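Local coordinates for proline dehydrogenase (Bradyrhizobium japonicum USDA 110, PDB 3HAZ), which probably oxidizes proline to glutamate in two steps, pairing an FAD-dependent proline dehydrogenase with an NAD-dependent 1-pyrroline-5-carboxylate dehydrogenase on one chain, at residues A[45-50]-A[482-487]; A[99-102]-A[108-111]; A[192-197]-A[215-220]; A[244-247]-A[253-256]; A[846-851]-A[883-888]. All blocks are in the same frame, centred on the assembly; numbering follows the deposited sequence.

How the contacts relate
The five contacts sample a chain that carries two active sites far apart, each with its own nucleotide cofactor. Contacts 1, 3 and 4 lie near the flavin without touching it: the side chains of L483, F194 and F247 come within about 9, 10 and 11 Å of the bound FAD. Contacts 3 and 4 both belong to the proline dehydrogenase barrel, with nearest atoms about 12 Å apart. Contact 1 joins residues so distant in sequence that contacts 2, 3 and 4 all fall between them. Contact 2, in a helical region, lies away from the annotated sites. Contact 5 touches NAD directly in the aldehyde dehydrogenase part, its centre about 64 Å from that of contact 1.

Contact 1: A[45-50]-A[482-487]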
# COMPACT_ATOMS: atom_id res chain seq x y z
N ARG A 45 -25.01 31.59 -24.55
CA ARG A 45 -25.42 31.89 -25.92
C ARG A 45 -24.24 31.85 -26.89
O ARG A 45 -24.39 31.40 -28.03
CB ARG A 45 -26.14 33.24 -25.98
CG ARG A 45 -27.51 33.23 -25.29
CD ARG A 45 -28.16 34.60 -25.30
NE ARG A 45 -28.38 35.12 -26.65
CZ ARG A 45 -29.51 34.95 -27.34
NH1 ARG A 45 -30.52 34.28 -26.81
NH2 ARG A 45 -29.63 35.46 -28.56
N LEU A 46 -23.08 32.33 -26.45
CA LEU A 46 -21.89 32.30 -27.30
C LEU A 46 -21.47 30.86 -27.57
O LEU A 46 -21.18 30.50 -28.71
CB LEU A 46 -20.75 33.09 -26.66
CG LEU A 46 -20.97 34.60 -26.43
CD1 LEU A 46 -19.74 35.24 -25.81
CD2 LEU A 46 -21.36 35.32 -27.71
N ILE A 47 -21.45 30.04 -26.53
CA ILE A 47 -21.03 28.65 -26.65
C ILE A 47 -22.03 27.81 -27.46
O ILE A 47 -21.63 26.92 -28.22
CB ILE A 47 -20.79 28.03 -25.27
CG1 ILE A 47 -19.53 28.63 -24.64
CG2 ILE A 47 -20.68 26.51 -25.37
CD1 ILE A 47 -19.44 28.40 -23.14
N GLU A 48 -23.32 28.09 -27.31
CA GLU A 48 -24.35 27.45 -28.13
C GLU A 48 -24.10 27.71 -29.60
O GLU A 48 -24.19 26.80 -30.43
CB GLU A 48 -25.74 27.96 -27.75
CG GLU A 48 -26.29 27.36 -26.48
CD GLU A 48 -27.72 27.78 -26.22
OE1 GLU A 48 -28.01 28.99 -26.34
OE2 GLU A 48 -28.55 26.90 -25.89
N ALA A 49 -23.82 28.97 -29.94
CA ALA A 49 -23.49 29.32 -31.31
C ALA A 49 -22.23 28.58 -31.76
O ALA A 49 -22.16 28.07 -32.87
CB ALA A 49 -23.29 30.83 -31.45
N ILE A 50 -21.23 28.52 -30.88
CA ILE A 50 -19.99 27.84 -31.21
C ILE A 50 -20.26 26.38 -31.52
O ILE A 50 -19.66 25.80 -32.43
CB ILE A 50 -18.96 27.94 -30.07
CG1 ILE A 50 -18.40 29.36 -29.96
CG2 ILE A 50 -17.82 26.95 -30.30
CD1 ILE A 50 -17.52 29.56 -28.74
N ALA A 482 -19.44 23.35 -17.83
CA ALA A 482 -18.02 23.19 -17.52
C ALA A 482 -17.16 24.32 -18.10
O ALA A 482 -16.17 24.74 -17.49
CB ALA A 482 -17.52 21.84 -18.02
N LEU A 483 -17.53 24.79 -19.28
CA LEU A 483 -16.81 25.88 -19.92
C LEU A 483 -17.08 27.19 -19.18
O LEU A 483 -16.40 28.19 -19.41
CB LEU A 483 -17.24 26.01 -21.38
CG LEU A 483 -17.12 24.73 -22.21
CD1 LEU A 483 -17.89 24.87 -23.51
CD2 LEU A 483 -15.66 24.39 -22.49
N LEU A 484 -18.07 27.16 -18.29
CA LEU A 484 -18.56 28.36 -17.62
C LEU A 484 -18.09 28.50 -16.18
O LEU A 484 -18.47 29.44 -15.48
CB LEU A 484 -20.09 28.38 -17.66
CG LEU A 484 -20.70 28.62 -19.03
CD1 LEU A 484 -22.20 28.89 -18.90
CD2 LEU A 484 -20.00 29.77 -19.72
N GLN A 485 -17.29 27.55 -15.72
CA GLN A 485 -16.75 27.61 -14.37
C GLN A 485 -15.96 28.90 -14.21
O GLN A 485 -15.11 29.22 -15.04
CB GLN A 485 -15.82 26.42 -14.12
CG GLN A 485 -15.21 26.39 -12.72
CD GLN A 485 -13.90 25.62 -12.67
OE1 GLN A 485 -13.63 24.89 -11.71
NE2 GLN A 485 -13.09 25.76 -13.72
N ARG A 486 -16.25 29.65 -13.15
CA ARG A 486 -15.48 30.86 -12.89
C ARG A 486 -14.07 30.52 -12.40
O ARG A 486 -13.88 29.57 -11.63
CB ARG A 486 -16.20 31.78 -11.91
CG ARG A 486 -17.05 32.85 -12.59
CD ARG A 486 -17.87 32.30 -13.75
NE ARG A 486 -19.09 33.07 -13.99
CZ ARG A 486 -20.15 32.61 -14.64
NH1 ARG A 486 -20.15 31.37 -15.13
NH2 ARG A 486 -21.22 33.37 -14.81
N PRO A 487 -13.07 31.28 -12.87
CA PRO A 487 -11.66 31.04 -12.52
C PRO A 487 -11.42 31.04 -11.01
O PRO A 487 -10.70 30.18 -10.51
CB PRO A 487 -10.94 32.22 -13.19
CG PRO A 487 -11.82 32.55 -14.38
CD PRO A 487 -13.22 32.33 -13.89
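This is a small, buried, wholly aliphatic contact in which I47 on helix 33-50 meets L483 and L484, two residues more than 430 positions further along the chain. The helix thereby packs against a segment that arrives after the strands and helices of the flavin-binding barrel.

One side chain does the work on the helix side. The chain of I47 is extended (chi2 163°), which carries its CD1 methyl to a point where it is 3.7 Å from L483 CB and, equally, 3.7 Å from L484 CD2. The other branch, I47 CG2, reaches L483 CD1 at 3.7 Å, and I47 is therefore held at both its branches by the same leucine. L484 passes I47 in the opposite direction, touching it with one methyl, while its side chain also rests on H40, A43 and T44 of helix 33-50.

Polar groups stay to the side. R486 NH1 donates to L484 O at 2.6 Å, the oxygen lying within 6° of the guanidinium plane. The NE of the same arginine forms a salt bridge to E36, earlier in helix 33-50, and at the other flank E48 accepts a hydrogen bond from A151 N of the second subunit.

I47 also touches F469, a residue that binds FAD. The contact between the two segments is purely apolar, with no hydrogen bond crossing it, and what carries it is therefore the burial of these methyl groups and the fit of their shapes.

Contact 2: A[99-102]-A[108-111]; sequences DKLG and HHET
H109 makes all the close touches between the two segments, and three kinds of interaction can be told apart around its imidazole. The first is a water bridge. A single water accepts from G102 N at 2.9 Å and sits 2.8 Å from H109 ND1, tying the ring to the backbone just beyond helix 90-100. G102 has a positive phi of 81°, a value that suits glycine.

The second is an edge approach to a carbonyl. The H109 ring presents CE1 to K100 O at 3.6 Å, the oxygen lying near the ring plane; a polarised ring C-H may be drawn to the oxygen, although this is no conventional hydrogen bond. K100 itself adds its CB, 4.2 Å from H109 CE1, before the rest of its chain leads off to give NZ to R130 O.

The third is loose van der Waals packing. L101 holds its CG anti to the backbone N (chi1 180°), which brings CD1 beside H109 ND1, 4.2 Å away, as the two side chains pass at a slant. The imidazole also meets F96 edge-to-face, and both L101 and H109 rest on I142 of helix 140-149.

Replacing H109 with an alanine would probably strand the water on G102 N without its second partner and open a gap beside L101 and F96.

Helices 90-100 and 106-115 are consecutive and joined by a short connection; H109, reaching back from the second to the backbone of K100 to G102, pins the pair together within the region of the DNA-binding domain family of proline dehydrogenase.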
# COMPACT_ATOMS: atom_id res chain seq x y z
N ASP A 99 -3.17 9.61 -56.51
CA ASP A 99 -2.30 8.60 -57.11
C ASP A 99 -1.01 8.35 -56.35
O ASP A 99 -0.53 7.23 -56.29
CB ASP A 99 -1.97 8.96 -58.56
CG ASP A 99 -3.19 8.91 -59.47
OD1 ASP A 99 -4.24 8.36 -59.05
OD2 ASP A 99 -3.09 9.41 -60.61
N LYS A 100 -0.43 9.41 -55.77
CA LYS A 100 0.91 9.34 -55.20
C LYS A 100 0.91 9.40 -53.68
O LYS A 100 1.52 8.56 -53.01
CB LYS A 100 1.78 10.47 -55.75
CG LYS A 100 1.93 10.47 -57.27
CD LYS A 100 2.73 9.27 -57.74
CE LYS A 100 2.87 9.24 -59.25
NZ LYS A 100 3.57 8.01 -59.72
N LEU A 101 0.25 10.41 -53.14
CA LEU A 101 0.17 10.61 -51.70
C LEU A 101 -0.40 9.37 -51.02
O LEU A 101 -1.42 8.83 -51.44
CB LEU A 101 -0.69 11.84 -51.38
CG LEU A 101 -0.85 12.15 -49.89
CD1 LEU A 101 0.51 12.32 -49.23
CD2 LEU A 101 -1.71 13.39 -49.69
N GLY A 102 0.27 8.91 -49.97
CA GLY A 102 -0.22 7.78 -49.21
C GLY A 102 0.10 6.45 -49.85
O GLY A 102 -0.04 5.40 -49.21
N HIS A 108 9.96 11.39 -48.82
CA HIS A 108 10.17 12.28 -49.96
C HIS A 108 9.12 13.39 -50.02
O HIS A 108 9.45 14.56 -50.19
CB HIS A 108 10.17 11.47 -51.26
CG HIS A 108 10.52 12.27 -52.48
ND1 HIS A 108 11.81 12.66 -52.77
CD2 HIS A 108 9.76 12.75 -53.49
CE1 HIS A 108 11.82 13.34 -53.90
NE2 HIS A 108 10.59 13.41 -54.36
N HIS A 109 7.85 13.02 -49.85
CA HIS A 109 6.79 14.03 -49.88
C HIS A 109 6.91 15.01 -48.72
O HIS A 109 6.75 16.22 -48.91
CB HIS A 109 5.40 13.38 -49.88
CG HIS A 109 5.12 12.55 -51.10
ND1 HIS A 109 4.18 11.54 -51.11
CD2 HIS A 109 5.68 12.56 -52.33
CE1 HIS A 109 4.16 10.98 -52.31
NE2 HIS A 109 5.06 11.58 -53.07
N GLU A 110 7.18 14.50 -47.52
CA GLU A 110 7.36 15.35 -46.35
C GLU A 110 8.57 16.27 -46.53
O GLU A 110 8.52 17.46 -46.21
CB GLU A 110 7.53 14.51 -45.08
CG GLU A 110 7.63 15.35 -43.82
CD GLU A 110 7.61 14.53 -42.53
OE1 GLU A 110 7.73 13.29 -42.59
OE2 GLU A 110 7.47 15.14 -41.44
N THR A 111 9.66 15.72 -47.03
CA THR A 111 10.89 16.49 -47.24
C THR A 111 10.72 17.57 -48.31
O THR A 111 11.05 18.74 -48.09
CB THR A 111 12.08 15.57 -47.58
OG1 THR A 111 12.26 14.64 -46.50
CG2 THR A 111 13.37 16.38 -47.75
O HOH W 1 3.05 9.63 -49.43

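Contact 3: A[192-197]-A[215-220]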
# COMPACT_ATOMS: atom_id res chain seq x y z
N TYR A 192 -9.96 42.77 -42.93
CA TYR A 192 -9.05 42.16 -41.98
C TYR A 192 -7.83 43.02 -41.69
O TYR A 192 -7.33 43.72 -42.57
CB TYR A 192 -8.59 40.79 -42.48
CG TYR A 192 -9.73 39.92 -42.92
CD1 TYR A 192 -10.61 39.37 -42.00
CD2 TYR A 192 -9.95 39.65 -44.27
CE1 TYR A 192 -11.67 38.57 -42.39
CE2 TYR A 192 -11.00 38.85 -44.68
CZ TYR A 192 -11.86 38.31 -43.73
OH TYR A 192 -12.91 37.52 -44.13
N SER A 193 -7.35 42.96 -40.45
CA SER A 193 -6.06 43.53 -40.11
C SER A 193 -5.00 42.44 -40.31
O SER A 193 -5.33 41.26 -40.41
CB SER A 193 -6.07 44.06 -38.68
OG SER A 193 -7.06 45.07 -38.54
N PHE A 194 -3.74 42.84 -40.36
CA PHE A 194 -2.67 41.94 -40.76
C PHE A 194 -1.83 41.52 -39.57
O PHE A 194 -1.20 42.35 -38.91
CB PHE A 194 -1.74 42.61 -41.79
CG PHE A 194 -2.36 42.82 -43.16
CD1 PHE A 194 -3.71 42.58 -43.38
CD2 PHE A 194 -1.58 43.28 -44.21
CE1 PHE A 194 -4.27 42.79 -44.65
CE2 PHE A 194 -2.13 43.49 -45.48
CZ PHE A 194 -3.48 43.24 -45.69
N ASP A 195 -1.84 40.22 -39.30
CA ASP A 195 -0.90 39.62 -38.36
C ASP A 195 0.27 39.11 -39.20
O ASP A 195 0.20 38.02 -39.78
CB ASP A 195 -1.57 38.49 -37.60
CG ASP A 195 -0.66 37.83 -36.57
OD1 ASP A 195 0.35 38.46 -36.17
OD2 ASP A 195 -0.95 36.69 -36.16
N MET A 196 1.32 39.91 -39.30
CA MET A 196 2.44 39.57 -40.18
C MET A 196 3.24 38.38 -39.65
O MET A 196 3.58 38.30 -38.47
CB MET A 196 3.34 40.80 -40.37
CG MET A 196 2.57 42.07 -40.78
SD MET A 196 1.82 41.98 -42.42
CE MET A 196 3.26 41.48 -43.38
N LEU A 197 3.55 37.45 -40.55
CA LEU A 197 4.25 36.22 -40.17
C LEU A 197 5.62 36.40 -39.49
O LEU A 197 6.00 35.62 -38.61
CB LEU A 197 4.42 35.32 -41.39
CG LEU A 197 3.37 34.22 -41.58
CD1 LEU A 197 2.00 34.72 -41.19
CD2 LEU A 197 3.39 33.71 -43.02
N ALA A 215 6.52 47.59 -44.43
CA ALA A 215 6.35 48.83 -45.17
C ALA A 215 5.39 48.60 -46.33
O ALA A 215 4.47 49.37 -46.54
CB ALA A 215 7.69 49.35 -45.67
N SER A 216 5.62 47.51 -47.06
CA SER A 216 4.74 47.14 -48.17
C SER A 216 3.32 46.83 -47.70
O SER A 216 2.35 47.20 -48.37
CB SER A 216 5.31 45.94 -48.95
OG SER A 216 6.50 46.29 -49.64
N ALA A 217 3.20 46.16 -46.55
CA ALA A 217 1.88 45.79 -46.04
C ALA A 217 1.08 47.04 -45.65
O ALA A 217 -0.12 47.15 -45.92
CB ALA A 217 2.01 44.83 -44.83
N ILE A 218 1.76 47.97 -44.99
CA ILE A 218 1.16 49.24 -44.60
C ILE A 218 0.60 50.00 -45.81
O ILE A 218 -0.50 50.55 -45.75
CB ILE A 218 2.17 50.09 -43.81
CG1 ILE A 218 2.34 49.51 -42.40
CG2 ILE A 218 1.73 51.55 -43.74
CD1 ILE A 218 3.54 50.08 -41.63
N GLU A 219 1.33 50.03 -46.93
CA GLU A 219 0.82 50.66 -48.14
C GLU A 219 -0.40 49.93 -48.70
O GLU A 219 -1.41 50.55 -49.06
CB GLU A 219 1.91 50.78 -49.21
CG GLU A 219 3.03 51.72 -48.79
CD GLU A 219 2.50 53.03 -48.22
OE1 GLU A 219 1.69 53.70 -48.90
OE2 GLU A 219 2.89 53.38 -47.09
N THR A 220 -0.33 48.60 -48.76
CA THR A 220 -1.46 47.81 -49.23
C THR A 220 -2.70 48.06 -48.37
O THR A 220 -3.78 48.37 -48.89
CB THR A 220 -1.15 46.30 -49.23
OG1 THR A 220 -0.09 46.04 -50.17
CG2 THR A 220 -2.39 45.48 -49.61
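F194 and A217 have the closest CA atoms across the contact, 8.0 Å apart, where strand 193-196 packs against helix 204-223. The strand is held on both flanks by backbone hydrogen bonds, F194 pairing with G235 and S237 of strand 235-238, S193 and D195 with strand 440-448. Strand, helix and strand 235-238 make one beta-alpha-beta crossover of the barrel.

From the strand, F194 and M196 both point at the helix, whose reply is the single methyl of A217. The phenyl ring comes edge-on, with F194 CD2 4.0 Å from A217 CB and the methyl near the ring plane. M196 is bent at chi2 (-67°) and chi3 (-52°), and this folding brings its sulfur to the methyl, M196 SD lying 3.7 Å from A217 CB. The terminal M196 CE follows at 3.9 Å from the same A217 CB. L179 and I175 of helix 175-182 cover F194 and M196 respectively, and A217 also rests on I236.

All three touching residues are buried and no hydrogen bond crosses between the segments. The small methyl of alanine allows an aromatic edge and a polarisable sulfur to share one spot, so cohesion here comes from dispersion and hydrophobic burial.

Contact 4: A[244-247]-A[253-256]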
# COMPACT_ATOMS: atom_id res chain seq x y z
N HIS A 244 15.29 43.33 -35.73
CA HIS A 244 16.66 43.38 -35.25
C HIS A 244 17.18 41.95 -34.99
O HIS A 244 16.48 41.14 -34.39
CB HIS A 244 16.76 44.22 -33.97
CG HIS A 244 18.15 44.67 -33.65
ND1 HIS A 244 19.08 43.84 -33.08
CD2 HIS A 244 18.77 45.85 -33.86
CE1 HIS A 244 20.22 44.49 -32.94
NE2 HIS A 244 20.05 45.72 -33.40
N PRO A 245 18.41 41.66 -35.47
CA PRO A 245 19.01 40.31 -35.48
C PRO A 245 19.60 39.87 -34.13
O PRO A 245 19.86 38.68 -33.94
CB PRO A 245 20.14 40.43 -36.52
CG PRO A 245 20.21 41.89 -36.92
CD PRO A 245 19.33 42.67 -36.00
N ARG A 246 19.84 40.81 -33.22
CA ARG A 246 20.21 40.45 -31.85
C ARG A 246 19.33 41.23 -30.90
O ARG A 246 19.82 42.07 -30.15
CB ARG A 246 21.69 40.76 -31.53
CG ARG A 246 22.74 40.01 -32.35
CD ARG A 246 22.69 38.49 -32.20
NE ARG A 246 22.70 38.02 -30.82
CZ ARG A 246 22.97 36.77 -30.45
NH1 ARG A 246 23.31 35.86 -31.37
NH2 ARG A 246 22.94 36.41 -29.17
N PHE A 247 18.03 40.95 -30.94
CA PHE A 247 17.07 41.59 -30.04
C PHE A 247 17.10 40.90 -28.69
O PHE A 247 16.39 39.92 -28.45
CB PHE A 247 15.65 41.56 -30.64
CG PHE A 247 14.64 42.32 -29.83
CD1 PHE A 247 13.54 41.68 -29.29
CD2 PHE A 247 14.80 43.68 -29.58
CE1 PHE A 247 12.62 42.37 -28.53
CE2 PHE A 247 13.88 44.38 -28.83
CZ PHE A 247 12.79 43.72 -28.30
N ALA A 253 22.42 48.20 -25.93
CA ALA A 253 23.03 49.43 -26.43
C ALA A 253 22.85 49.59 -27.94
O ALA A 253 22.38 50.62 -28.40
CB ALA A 253 24.51 49.52 -26.05
N ARG A 254 23.20 48.56 -28.71
CA ARG A 254 23.06 48.65 -30.16
C ARG A 254 21.59 48.62 -30.60
O ARG A 254 21.23 49.25 -31.59
CB ARG A 254 23.87 47.57 -30.87
CG ARG A 254 23.31 46.16 -30.68
CD ARG A 254 24.04 45.18 -31.58
NE ARG A 254 23.66 45.34 -32.98
CZ ARG A 254 23.81 44.39 -33.90
NH1 ARG A 254 23.43 44.62 -35.15
NH2 ARG A 254 24.33 43.22 -33.57
N VAL A 255 20.75 47.89 -29.86
CA VAL A 255 19.32 47.83 -30.15
C VAL A 255 18.65 49.21 -30.10
O VAL A 255 17.91 49.59 -31.00
CB VAL A 255 18.58 46.84 -29.21
CG1 VAL A 255 17.05 46.97 -29.36
CG2 VAL A 255 19.01 45.41 -29.50
N MET A 256 18.95 49.98 -29.05
CA MET A 256 18.33 51.29 -28.88
C MET A 256 18.73 52.25 -29.99
O MET A 256 17.98 53.15 -30.36
CB MET A 256 18.70 51.88 -27.52
CG MET A 256 18.18 51.07 -26.35
SD MET A 256 16.40 50.86 -26.40
CE MET A 256 15.89 52.58 -26.36
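R254 sends its CG between the backbone N and the carbonyl carbon (chi1 70°) and bends again at chi3, a course that swings its guanidinium across the end of the H244 ring. The imidazole meets it by an edge: H244 CE1 lies over one guanidinium face, 3.5 Å from R254 NE, with the two planes 70° apart. V255 places CG2 beside its backbone N, and this methyl covers one face of H244, 3.9 Å from the ring centroid and 17° off the normal, a CH-pi contact. The opposite face is backed by P245 CD.

The ring's rotation is fixed by hydrogen bonds at both nitrogens. R246 N donates to H244 ND1 at 3.1 Å, tilted out of the ring plane, while H244 NE2 is bonded to E258, which also forms a salt bridge with R254 NE.

The site is the loop that follows strand 235-238 and helix 240-243 and leads into helix 252-272, a beta-alpha connection of the dehydrogenase barrel. R254 NH1 reaches beyond the barrel to E820, in the aldehyde dehydrogenase part. A leucine in place of R254 would probably leave E820 without this salt-bridge mate and E258 with H244 but no arginine charge, and strip the guanidinium from the H244 edge.

V255 works in two directions: CG2 also touches R246 O at 3.5 Å, and CG1 meets the F247 ring edge, 4.0 Å from F247 CD2. R246 CG brushes R254 NH2 at 3.8 Å, but R246 NE stays 6.1 Å from R254 NH2, and R246 turns to E248 for its salt bridge.

Contact 5: A[846-851]-A[883-888]. With NAD (nicotinamide-adenine-dinucleotide), chain D.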
# COMPACT_ATOMS: atom_id res chain seq x y z
N ASP A 846 44.82 29.89 -36.96
CA ASP A 846 45.09 30.71 -38.13
C ASP A 846 45.70 29.88 -39.25
O ASP A 846 45.45 30.12 -40.43
CB ASP A 846 46.00 31.89 -37.78
CG ASP A 846 45.25 33.00 -37.06
OD1 ASP A 846 44.00 32.91 -36.97
OD2 ASP A 846 45.90 33.96 -36.60
N ALA A 847 46.51 28.89 -38.88
CA ALA A 847 47.13 28.00 -39.86
C ALA A 847 46.07 27.15 -40.57
O ALA A 847 46.12 27.00 -41.79
CB ALA A 847 48.18 27.11 -39.20
N HIS A 848 45.13 26.60 -39.81
CA HIS A 848 44.04 25.83 -40.39
C HIS A 848 43.15 26.68 -41.29
O HIS A 848 42.70 26.24 -42.36
CB HIS A 848 43.18 25.20 -39.29
CG HIS A 848 42.02 24.40 -39.81
ND1 HIS A 848 42.15 23.12 -40.30
CD2 HIS A 848 40.70 24.71 -39.91
CE1 HIS A 848 40.97 22.68 -40.69
NE2 HIS A 848 40.07 23.62 -40.46
N ILE A 849 42.89 27.91 -40.86
CA ILE A 849 42.10 28.84 -41.65
C ILE A 849 42.79 29.15 -42.99
O ILE A 849 42.16 29.11 -44.04
CB ILE A 849 41.82 30.14 -40.87
CG1 ILE A 849 40.69 29.89 -39.87
CG2 ILE A 849 41.46 31.28 -41.83
CD1 ILE A 849 40.60 30.91 -38.75
N ALA A 850 44.09 29.42 -42.93
CA ALA A 850 44.86 29.68 -44.15
C ALA A 850 44.78 28.50 -45.11
O ALA A 850 44.54 28.67 -46.31
CB ALA A 850 46.31 29.99 -43.81
N ARG A 851 44.96 27.30 -44.57
CA ARG A 851 44.89 26.08 -45.37
C ARG A 851 43.51 25.87 -45.99
O ARG A 851 43.38 25.51 -47.16
CB ARG A 851 45.27 24.87 -44.51
CG ARG A 851 45.23 23.54 -45.24
N LEU A 883 38.16 17.11 -43.67
CA LEU A 883 38.35 17.47 -42.27
C LEU A 883 38.90 16.27 -41.51
O LEU A 883 38.20 15.28 -41.33
CB LEU A 883 37.04 17.95 -41.64
CG LEU A 883 37.11 18.42 -40.19
CD1 LEU A 883 38.07 19.58 -40.06
CD2 LEU A 883 35.72 18.81 -39.66
N THR A 884 40.15 16.36 -41.06
CA THR A 884 40.81 15.22 -40.44
C THR A 884 41.26 15.44 -39.00
O THR A 884 41.77 14.52 -38.36
CB THR A 884 42.02 14.75 -41.26
OG1 THR A 884 42.87 15.87 -41.54
CG2 THR A 884 41.57 14.12 -42.57
N GLU A 885 41.10 16.66 -38.49
CA GLU A 885 41.52 16.94 -37.13
C GLU A 885 40.46 17.72 -36.37
O GLU A 885 39.62 18.40 -36.98
CB GLU A 885 42.82 17.74 -37.11
CG GLU A 885 43.61 17.69 -38.40
CD GLU A 885 44.37 18.98 -38.65
OE1 GLU A 885 45.07 19.44 -37.72
OE2 GLU A 885 44.26 19.54 -39.77
N GLU A 886 40.50 17.63 -35.05
CA GLU A 886 39.74 18.53 -34.21
C GLU A 886 40.45 19.88 -34.21
O GLU A 886 41.60 19.99 -33.77
CB GLU A 886 39.64 17.99 -32.79
CG GLU A 886 38.80 18.85 -31.84
CD GLU A 886 39.00 18.47 -30.37
OE1 GLU A 886 40.16 18.25 -29.97
OE2 GLU A 886 38.00 18.41 -29.62
N VAL A 887 39.78 20.91 -34.71
CA VAL A 887 40.34 22.26 -34.68
C VAL A 887 39.59 23.05 -33.62
O VAL A 887 38.39 23.33 -33.76
CB VAL A 887 40.21 22.95 -36.06
CG1 VAL A 887 41.08 24.20 -36.12
CG2 VAL A 887 40.62 21.98 -37.15
N PHE A 888 40.29 23.40 -32.55
CA PHE A 888 39.65 23.85 -31.32
C PHE A 888 39.35 25.35 -31.31
O PHE A 888 39.89 26.10 -30.50
CB PHE A 888 40.51 23.46 -30.10
CG PHE A 888 39.70 23.11 -28.87
CD1 PHE A 888 38.91 21.97 -28.84
CD2 PHE A 888 39.73 23.93 -27.75
CE1 PHE A 888 38.16 21.65 -27.72
CE2 PHE A 888 38.98 23.61 -26.62
CZ PHE A 888 38.19 22.47 -26.61
PA NAD D . 45.99 18.86 -23.50
O1A NAD D . 46.16 17.31 -24.01
O2A NAD D . 46.81 19.75 -24.34
O5B NAD D . 46.51 18.92 -21.92
C5B NAD D . 45.54 18.97 -20.88
C4B NAD D . 46.16 18.61 -19.52
O4B NAD D . 47.12 17.49 -19.54
C3B NAD D . 47.02 19.76 -18.84
O3B NAD D . 46.79 20.11 -17.51
C2B NAD D . 48.42 19.41 -19.33
O2B NAD D . 49.53 20.17 -18.89
C1B NAD D . 48.41 17.96 -19.13
N9A NAD D . 49.46 17.30 -19.91
C8A NAD D . 50.03 17.73 -21.06
N7A NAD D . 51.00 16.76 -21.47
C5A NAD D . 50.99 15.71 -20.51
C6A NAD D . 51.72 14.53 -20.42
N6A NAD D . 52.70 14.21 -21.44
N1A NAD D . 51.51 13.69 -19.38
C2A NAD D . 50.56 14.00 -18.41
N3A NAD D . 49.84 15.16 -18.51
C4A NAD D . 50.06 16.02 -19.56
O3 NAD D . 44.38 19.31 -23.52
PN NAD D . 43.97 20.93 -23.44
O1N NAD D . 44.84 21.77 -24.58
O2N NAD D . 44.26 21.45 -22.10
O5D NAD D . 42.34 21.13 -23.74
C5D NAD D . 41.85 20.92 -25.06
C4D NAD D . 41.45 19.45 -25.33
O4D NAD D . 40.77 18.73 -24.21
C3D NAD D . 40.60 19.07 -26.61
O3D NAD D . 41.13 18.15 -27.54
C2D NAD D . 39.24 18.76 -25.95
O2D NAD D . 38.13 18.32 -26.71
C1D NAD D . 39.66 18.04 -24.74
N1N NAD D . 38.56 18.09 -23.77
C2N NAD D . 37.63 17.03 -23.73
C3N NAD D . 36.52 17.08 -22.78
C7N NAD D . 35.51 15.92 -22.73
O7N NAD D . 34.75 15.85 -21.83
N7N NAD D . 35.59 14.84 -23.70
C4N NAD D . 36.38 18.24 -21.87
C5N NAD D . 37.30 19.29 -21.90
C6N NAD D . 38.43 19.24 -22.86
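A valine methyl sits almost squarely on an imidazole: V887 CG2 lies 3.6 Å from the centroid of the H848 ring and only 7° off its normal, a CH-pi contact over the centre of the face. The second methyl, V887 CG1, reaches H848 CG at 3.8 Å, nearer the root of the ring. H848 carries the contact for its helix, its CG anti to the backbone N (chi1 179°) so that the ring extends over the loop. L883 CD1 adds an oblique touch, 4.3 Å from H848 CE1. E885 OE2 stands 4.2 Å from H848 ND1, too far for a bond, though it might favour a positive charge on the ring.

The neighbour of V887 faces the cofactor. E886 takes both hydroxyls of the nicotinamide ribose, NAD O3D donating to OE1 at 2.6 Å and NAD O2D to OE2 at 2.9 Å, a two-pronged grip familiar from aldehyde dehydrogenases. G763 N also bonds E886 OE2, and F888 lays a ring face toward NAD C5D.

The loop, between strands 873-876 and 891-897, packs against helix 839-855; H848 NE2 is hydrogen-bonded to H893 of strand 891-897, and L883 also packs on L799 of strand 797-803.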